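Long-range contact in pseudoperoxidase (PDB 5VIA), which binds heme b and belongs to the peroxidase family, although it is named a pseudoperoxidase: residues A[46-58]-A[122-135]. Residues are numbered along the deposited sequence; the frame is centred on the assembly and turned at random.
Sequences ARRAGFPAETVDE and PTRNIPKNPNQNVF. With HEM (protoporphyrin IX containing Fe), chain B.
Arg47 brings its NH2 to 4.4 Å from Pro122 CG, and one water joins its carbonyl O to the backbone N of Thr123. Ala49 and Gly50 present their carbonyls to Asn125: its side-chain ND2 donates to Ala49 O at 3.0 Å, and its backbone N to Gly50 O at 2.8 Å. Gly50 closes helix 33-49 with a Schellman motif; its positive phi (96°) and its place close against Thr123 and Asn125 suit a residue without a side chain. Phe51 then sends its ring edge against Phe135, CE1 lying over the centre of that ring, a T-shaped pair with planes at 82°, while Asn125 ND2 sits over one face of the Phe51 ring, toward its rim near CZ. Further on, the Pro52 ring packs against Thr123 O. Glu58, its CG anti to the backbone N (chi1 -174°) and its chain extended, reaches Arg124 end-on: NH1 meets OE1 at 2.9 Å and NH2 meets OE2 at 2.8 Å, both on syn lone pairs. OE2 also accepts the Phe135 backbone N, 2.8 Å away, on its anti side, so the long carboxylate holds both guanidinium and backbone N-H. Val56 and Glu58 belong to the heme pocket; the bidentate salt bridge ties a surface loop to the chain leading to axial Cys60 in this peroxidase-family fold.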
# COMPACT_ATOMS: atom_id res chain seq x y z
N ALA A 46 -3.60 7.98 3.00
CA ALA A 46 -5.00 8.16 2.62
C ALA A 46 -5.75 8.88 3.72
O ALA A 46 -6.61 9.74 3.45
CB ALA A 46 -5.66 6.82 2.28
N ARG A 47 -5.45 8.53 4.97
CA ARG A 47 -6.12 9.19 6.09
C ARG A 47 -5.74 10.68 6.18
O ARG A 47 -6.60 11.54 6.41
CB ARG A 47 -5.84 8.47 7.41
CG ARG A 47 -6.56 7.13 7.51
CD ARG A 47 -6.06 6.29 8.68
NE ARG A 47 -6.28 6.95 9.95
CZ ARG A 47 -7.43 6.90 10.63
NH1 ARG A 47 -8.47 6.20 10.14
NH2 ARG A 47 -7.56 7.53 11.78
N ARG A 48 -4.46 11.00 6.01
CA ARG A 48 -4.05 12.41 6.01
C ARG A 48 -4.73 13.21 4.89
O ARG A 48 -4.99 14.40 5.02
CB ARG A 48 -2.53 12.53 5.91
CG ARG A 48 -1.76 11.98 7.11
CD ARG A 48 -0.27 12.42 7.08
NE ARG A 48 0.41 12.11 5.82
CZ ARG A 48 0.90 10.91 5.50
NH1 ARG A 48 0.77 9.89 6.34
NH2 ARG A 48 1.51 10.73 4.33
N ALA A 49 -5.02 12.53 3.78
CA ALA A 49 -5.62 13.18 2.61
C ALA A 49 -7.14 13.23 2.67
O ALA A 49 -7.78 13.85 1.82
CB ALA A 49 -5.16 12.49 1.33
N GLY A 50 -7.74 12.57 3.66
CA GLY A 50 -9.18 12.65 3.83
C GLY A 50 -9.92 11.50 3.17
O GLY A 50 -11.14 11.58 2.96
N PHE A 51 -9.20 10.42 2.87
CA PHE A 51 -9.81 9.24 2.28
C PHE A 51 -9.67 7.98 3.15
O PHE A 51 -9.30 6.92 2.62
CB PHE A 51 -9.20 8.96 0.90
CG PHE A 51 -9.45 10.06 -0.11
CD1 PHE A 51 -10.70 10.24 -0.67
CD2 PHE A 51 -8.41 10.90 -0.52
CE1 PHE A 51 -10.93 11.25 -1.60
CE2 PHE A 51 -8.63 11.90 -1.46
CZ PHE A 51 -9.89 12.08 -2.00
N PRO A 52 -9.99 8.07 4.46
CA PRO A 52 -9.99 6.80 5.20
C PRO A 52 -11.09 5.92 4.63
O PRO A 52 -12.17 6.44 4.32
CB PRO A 52 -10.37 7.23 6.63
CG PRO A 52 -11.20 8.47 6.45
CD PRO A 52 -10.56 9.17 5.27
N ALA A 53 -10.82 4.62 4.47
CA ALA A 53 -11.82 3.73 3.88
C ALA A 53 -12.57 2.92 4.92
O ALA A 53 -12.02 2.56 5.96
CB ALA A 53 -11.18 2.79 2.85
N GLU A 54 -13.84 2.64 4.62
CA GLU A 54 -14.66 1.78 5.44
C GLU A 54 -14.75 0.41 4.77
O GLU A 54 -14.88 -0.62 5.43
CB GLU A 54 -16.05 2.41 5.59
CG GLU A 54 -16.83 1.95 6.80
CD GLU A 54 -15.99 1.98 8.06
OE1 GLU A 54 -15.38 3.04 8.35
OE2 GLU A 54 -15.94 0.95 8.75
N THR A 55 -14.63 0.41 3.44
CA THR A 55 -14.76 -0.82 2.65
C THR A 55 -13.64 -0.95 1.60
O THR A 55 -13.23 0.05 0.98
CB THR A 55 -16.15 -0.88 1.97
OG1 THR A 55 -16.24 -2.03 1.12
CG2 THR A 55 -16.40 0.37 1.12
N VAL A 56 -13.16 -2.17 1.38
CA VAL A 56 -12.17 -2.41 0.33
C VAL A 56 -12.74 -2.24 -1.08
O VAL A 56 -11.99 -2.21 -2.06
CB VAL A 56 -11.47 -3.81 0.45
CG1 VAL A 56 -10.76 -3.93 1.79
CG2 VAL A 56 -12.48 -4.95 0.27
N ASP A 57 -14.06 -2.13 -1.17
CA ASP A 57 -14.67 -1.74 -2.44
C ASP A 57 -14.10 -0.39 -2.89
O ASP A 57 -14.04 -0.10 -4.09
CB ASP A 57 -16.19 -1.67 -2.31
CG ASP A 57 -16.86 -3.01 -2.55
OD1 ASP A 57 -16.20 -3.89 -3.16
OD2 ASP A 57 -18.04 -3.18 -2.16
N GLU A 58 -13.66 0.42 -1.93
CA GLU A 58 -13.02 1.71 -2.25
C GLU A 58 -11.49 1.59 -2.35
O GLU A 58 -10.92 1.88 -3.40
CB GLU A 58 -13.40 2.78 -1.22
CG GLU A 58 -12.88 4.19 -1.57
CD GLU A 58 -13.35 5.24 -0.58
OE1 GLU A 58 -12.82 5.25 0.56
OE2 GLU A 58 -14.24 6.04 -0.92
N PRO A 122 -9.52 13.12 12.53
CA PRO A 122 -9.74 12.38 11.28
C PRO A 122 -10.74 13.13 10.39
O PRO A 122 -11.71 13.68 10.89
CB PRO A 122 -10.35 11.05 11.75
CG PRO A 122 -9.98 10.94 13.21
CD PRO A 122 -9.92 12.34 13.72
N THR A 123 -10.49 13.17 9.09
CA THR A 123 -11.40 13.84 8.17
C THR A 123 -11.82 12.84 7.11
O THR A 123 -11.06 11.94 6.79
CB THR A 123 -10.71 14.99 7.43
OG1 THR A 123 -9.51 14.48 6.83
CG2 THR A 123 -10.36 16.12 8.38
N ARG A 124 -13.02 13.00 6.58
CA ARG A 124 -13.45 12.17 5.46
C ARG A 124 -14.04 13.10 4.41
O ARG A 124 -15.03 13.79 4.66
CB ARG A 124 -14.48 11.12 5.93
CG ARG A 124 -15.27 10.44 4.81
CD ARG A 124 -14.45 9.42 4.06
NE ARG A 124 -15.20 8.82 2.95
CZ ARG A 124 -14.68 7.98 2.06
NH1 ARG A 124 -13.41 7.62 2.16
NH2 ARG A 124 -15.44 7.51 1.08
N ASN A 125 -13.40 13.14 3.24
CA ASN A 125 -13.92 13.91 2.12
C ASN A 125 -15.30 13.40 1.71
O ASN A 125 -15.61 12.22 1.88
CB ASN A 125 -12.94 13.82 0.96
CG ASN A 125 -11.60 14.42 1.30
OD1 ASN A 125 -11.52 15.36 2.08
ND2 ASN A 125 -10.54 13.86 0.74
N ILE A 126 -16.13 14.29 1.19
CA ILE A 126 -17.48 13.94 0.79
C ILE A 126 -17.62 14.05 -0.73
O ILE A 126 -17.31 15.11 -1.30
CB ILE A 126 -18.50 14.88 1.46
CG1 ILE A 126 -18.41 14.75 2.98
CG2 ILE A 126 -19.92 14.60 0.96
CD1 ILE A 126 -19.11 15.86 3.74
N PRO A 127 -18.06 12.98 -1.40
CA PRO A 127 -18.20 13.01 -2.86
C PRO A 127 -19.15 14.09 -3.34
O PRO A 127 -20.06 14.49 -2.62
CB PRO A 127 -18.76 11.62 -3.17
CG PRO A 127 -18.17 10.74 -2.09
CD PRO A 127 -18.25 11.61 -0.86
N LYS A 128 -18.93 14.58 -4.55
CA LYS A 128 -19.81 15.60 -5.11
C LYS A 128 -21.23 15.06 -5.34
O LYS A 128 -22.21 15.74 -5.08
CB LYS A 128 -19.20 16.21 -6.38
CG LYS A 128 -18.03 17.16 -6.11
CD LYS A 128 -18.51 18.49 -5.50
CE LYS A 128 -17.35 19.40 -5.10
NZ LYS A 128 -17.81 20.75 -4.64
N ASN A 129 -21.32 13.81 -5.79
CA ASN A 129 -22.62 13.15 -5.93
C ASN A 129 -23.11 12.60 -4.59
O ASN A 129 -22.43 11.76 -3.98
CB ASN A 129 -22.56 12.04 -6.98
CG ASN A 129 -23.94 11.48 -7.32
OD1 ASN A 129 -24.71 11.08 -6.44
ND2 ASN A 129 -24.25 11.45 -8.61
N PRO A 130 -24.29 13.04 -4.15
CA PRO A 130 -24.92 12.68 -2.87
C PRO A 130 -25.11 11.17 -2.73
O PRO A 130 -25.03 10.63 -1.62
CB PRO A 130 -26.28 13.37 -2.93
CG PRO A 130 -26.11 14.48 -3.92
CD PRO A 130 -25.13 13.97 -4.93
N ASN A 131 -25.36 10.50 -3.85
CA ASN A 131 -25.61 9.07 -3.86
C ASN A 131 -24.37 8.26 -4.24
O ASN A 131 -24.46 7.07 -4.55
CB ASN A 131 -26.78 8.74 -4.77
CG ASN A 131 -28.07 9.40 -4.31
OD1 ASN A 131 -28.41 9.36 -3.13
ND2 ASN A 131 -28.78 10.04 -5.23
N GLN A 132 -23.22 8.93 -4.24
CA GLN A 132 -21.93 8.28 -4.41
C GLN A 132 -21.31 8.11 -3.02
O GLN A 132 -21.32 9.04 -2.21
CB GLN A 132 -21.02 9.14 -5.30
CG GLN A 132 -19.68 8.51 -5.63
CD GLN A 132 -18.74 9.47 -6.36
OE1 GLN A 132 -19.19 10.33 -7.12
NE2 GLN A 132 -17.45 9.32 -6.12
N ASN A 133 -20.80 6.92 -2.74
CA ASN A 133 -20.25 6.59 -1.42
C ASN A 133 -18.75 6.30 -1.47
O ASN A 133 -18.04 6.49 -0.48
CB ASN A 133 -21.00 5.40 -0.82
CG ASN A 133 -21.64 4.52 -1.88
OD1 ASN A 133 -21.36 4.66 -3.08
ND2 ASN A 133 -22.49 3.60 -1.45
N VAL A 134 -18.28 5.82 -2.62
CA VAL A 134 -16.87 5.52 -2.80
C VAL A 134 -16.22 6.46 -3.80
O VAL A 134 -16.83 6.87 -4.78
CB VAL A 134 -16.67 4.05 -3.23
CG1 VAL A 134 -17.38 3.12 -2.25
CG2 VAL A 134 -17.22 3.82 -4.62
N PHE A 135 -14.98 6.85 -3.52
CA PHE A 135 -14.23 7.68 -4.44
C PHE A 135 -13.52 6.80 -5.46
O PHE A 135 -13.17 5.66 -5.16
CB PHE A 135 -13.19 8.50 -3.68
CG PHE A 135 -13.78 9.65 -2.91
CD1 PHE A 135 -14.06 10.85 -3.55
CD2 PHE A 135 -14.04 9.54 -1.55
CE1 PHE A 135 -14.58 11.92 -2.85
CE2 PHE A 135 -14.57 10.61 -0.85
CZ PHE A 135 -14.83 11.80 -1.50
CHA HEM B . -4.10 -5.19 0.02
CHB HEM B . -7.48 -2.97 -2.70
CHC HEM B . -4.47 0.83 -3.03
CHD HEM B . -0.86 -1.69 -0.96
C1A HEM B . -5.27 -4.87 -0.61
C2A HEM B . -6.49 -5.65 -0.52
C3A HEM B . -7.42 -5.05 -1.26
C4A HEM B . -6.83 -3.85 -1.86
CMA HEM B . -8.87 -5.53 -1.45
CAA HEM B . -6.67 -6.92 0.33
CBA HEM B . -6.79 -6.39 1.77
CGA HEM B . -6.97 -7.49 2.79
O1A HEM B . -7.99 -8.22 2.71
O2A HEM B . -6.12 -7.60 3.71
C1B HEM B . -6.99 -1.72 -3.02
C2B HEM B . -7.65 -0.70 -3.80
C3B HEM B . -6.84 0.37 -3.89
C4B HEM B . -5.60 0.04 -3.19
CMB HEM B . -9.06 -0.83 -4.39
CAB HEM B . -7.22 1.67 -4.65
CBB HEM B . -6.71 2.86 -4.32
C1C HEM B . -3.24 0.49 -2.52
C2C HEM B . -2.04 1.34 -2.49
C3C HEM B . -1.04 0.62 -1.90
C4C HEM B . -1.58 -0.68 -1.56
CMC HEM B . -1.99 2.80 -3.03
CAC HEM B . 0.43 0.96 -1.56
CBC HEM B . 0.96 2.19 -1.70
C1D HEM B . -1.38 -2.88 -0.51
C2D HEM B . -0.62 -3.93 0.13
C3D HEM B . -1.63 -5.03 0.44
C4D HEM B . -2.90 -4.53 -0.06
CMD HEM B . 0.89 -3.95 0.45
CAD HEM B . -1.36 -6.38 1.15
CBD HEM B . -1.52 -6.08 2.65
CGD HEM B . -1.32 -7.31 3.49
O1D HEM B . -1.62 -7.26 4.72
O2D HEM B . -0.87 -8.34 2.93
NA HEM B . -5.51 -3.78 -1.44
NB HEM B . -5.74 -1.24 -2.67
NC HEM B . -2.91 -0.74 -1.94
ND HEM B . -2.71 -3.27 -0.62
FE HEM B . -4.27 -2.25 -1.62
O HOH W 1 -8.63 11.05 8.06
O HOH W 2 -12.05 3.28 -5.76